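Local coordinates for protein esterase A (Caulobacter crescentus, PDB 5GKV) that is a penicillin-binding protein homologue of the beta-lactamase family that probably acts as a serine esterase, at residues Glu123-Gln129 and Glu303-Gly307. Residues are numbered along the deposited sequence; the frame is centred on the assembly and turned at random.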
# COMPACT_ATOMS: atom_id res chain seq x y z
N GLU A 123 13.26 -8.87 6.76
CA GLU A 123 12.00 -8.62 7.46
C GLU A 123 12.11 -7.42 8.40
O GLU A 123 11.11 -6.73 8.64
CB GLU A 123 11.54 -9.87 8.21
CG GLU A 123 12.49 -10.33 9.33
CD GLU A 123 12.21 -11.74 9.79
OE1 GLU A 123 11.09 -12.25 9.56
OE2 GLU A 123 13.12 -12.36 10.38
N GLN A 124 13.31 -7.13 8.92
CA GLN A 124 13.49 -5.92 9.73
C GLN A 124 13.27 -4.67 8.88
O GLN A 124 12.61 -3.72 9.32
CB GLN A 124 14.89 -5.91 10.37
CG GLN A 124 14.96 -6.83 11.59
CD GLN A 124 16.39 -7.21 11.98
OE1 GLN A 124 17.36 -6.69 11.45
NE2 GLN A 124 16.50 -8.13 12.92
N ALA A 125 13.81 -4.66 7.66
CA ALA A 125 13.62 -3.54 6.75
C ALA A 125 12.16 -3.34 6.40
O ALA A 125 11.66 -2.21 6.37
CB ALA A 125 14.43 -3.75 5.46
N LEU A 126 11.45 -4.44 6.11
CA LEU A 126 10.08 -4.34 5.64
C LEU A 126 9.10 -4.02 6.76
O LEU A 126 8.00 -3.55 6.47
CB LEU A 126 9.65 -5.63 4.94
CG LEU A 126 10.39 -5.91 3.63
CD1 LEU A 126 9.90 -7.24 3.05
CD2 LEU A 126 10.18 -4.78 2.63
N SER A 127 9.49 -4.21 8.02
CA SER A 127 8.65 -3.83 9.15
C SER A 127 9.09 -2.50 9.79
O SER A 127 8.73 -2.22 10.94
CB SER A 127 8.61 -4.96 10.19
OG SER A 127 9.92 -5.31 10.64
N HIS A 128 9.83 -1.68 9.05
CA HIS A 128 10.13 -0.30 9.43
C HIS A 128 11.01 -0.24 10.67
O HIS A 128 10.92 0.70 11.46
CB HIS A 128 8.83 0.51 9.60
CG HIS A 128 7.95 0.41 8.38
ND1 HIS A 128 8.15 1.19 7.25
CD2 HIS A 128 6.92 -0.42 8.08
CE1 HIS A 128 7.27 0.85 6.32
NE2 HIS A 128 6.51 -0.12 6.79
N GLN A 129 11.90 -1.22 10.83
CA GLN A 129 12.80 -1.27 11.98
C GLN A 129 14.19 -0.73 11.68
O GLN A 129 14.94 -0.47 12.63
CB GLN A 129 12.92 -2.71 12.48
CG GLN A 129 11.64 -3.27 13.02
CD GLN A 129 11.89 -4.61 13.65
OE1 GLN A 129 12.58 -4.70 14.67
NE2 GLN A 129 11.34 -5.67 13.06
N GLU A 303 3.34 -11.31 12.81
CA GLU A 303 3.77 -10.11 13.53
C GLU A 303 5.27 -10.12 13.75
O GLU A 303 5.82 -11.04 14.36
CB GLU A 303 3.05 -10.01 14.87
CG GLU A 303 3.44 -8.75 15.63
CD GLU A 303 2.66 -8.61 16.92
OE1 GLU A 303 3.12 -9.14 17.95
OE2 GLU A 303 1.59 -7.97 16.90
N ARG A 304 5.94 -9.08 13.26
CA ARG A 304 7.34 -8.84 13.56
C ARG A 304 7.51 -8.06 14.85
O ARG A 304 8.37 -8.41 15.68
CB ARG A 304 8.00 -8.09 12.40
CG ARG A 304 8.68 -8.99 11.37
CD ARG A 304 7.78 -10.12 10.94
NE ARG A 304 8.41 -11.01 9.96
CZ ARG A 304 7.73 -11.73 9.07
NH1 ARG A 304 6.39 -11.66 9.03
NH2 ARG A 304 8.40 -12.52 8.23
N LEU A 305 6.72 -7.01 15.03
CA LEU A 305 6.71 -6.25 16.27
C LEU A 305 5.43 -5.44 16.34
O LEU A 305 4.74 -5.24 15.33
CB LEU A 305 7.93 -5.35 16.40
CG LEU A 305 7.92 -4.01 15.68
CD1 LEU A 305 9.07 -3.14 16.23
CD2 LEU A 305 8.02 -4.18 14.16
N ARG A 306 5.14 -4.95 17.55
CA ARG A 306 3.92 -4.21 17.83
C ARG A 306 4.19 -3.17 18.90
O ARG A 306 4.94 -3.42 19.84
CB ARG A 306 2.80 -5.16 18.27
CG ARG A 306 1.54 -4.44 18.70
CD ARG A 306 0.46 -5.42 19.07
NE ARG A 306 -0.58 -4.76 19.84
CZ ARG A 306 -1.73 -5.32 20.19
NH1 ARG A 306 -2.00 -6.56 19.80
NH2 ARG A 306 -2.62 -4.64 20.90
N GLY A 307 3.59 -2.00 18.75
CA GLY A 307 3.78 -0.92 19.69
C GLY A 307 3.59 0.41 18.99
O GLY A 307 3.26 0.47 17.81
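Ser127, where the chain leaves the helix 122-126, comes closest to Arg304 just ahead of the short strand 305-306, with their CA atoms 6.8 Å apart. Arg304, bent at its second torsion (chi2 48°), runs back alongside the last helical turn from Ser127 to Glu123 and presents the edge of its guanidinium in a side-on salt bridge. Both NE and NH2 of Arg304 donate to the same oxygen, OE1 of Glu123, each at 3.0 Å. Both bonds are bent; NE comes from the anti side, out of the carboxylate plane, and NH2 nearly along the C-O axis. The carboxylate and guanidinium planes stand 71° apart, while OE1 lies close to the guanidinium plane. Tyr101 adds a cation-pi contact, and NH1 is hydrogen-bonded to the carbonyl oxygens of Ala299 and Ala302. Nearer the backbone of Arg304, Ser127 OG packs 3.8 Å from Arg304 CB. This hydroxyl donates to Glu123 O at 2.7 Å and accepts an almost straight bond from Gln129 NE2 (2.8 Å). The amide thus fixed lies against Leu305, whose CD2 is 3.8 Å from Gln129 NE2 and equally near Ser127 O. A Schellman motif with His128 as C' ends the helix, and the His128 ring meets Trp318 and Tyr169, the latter probably near the active site, in the helical part of the serine beta-lactamase/penicillin-binding-protein fold.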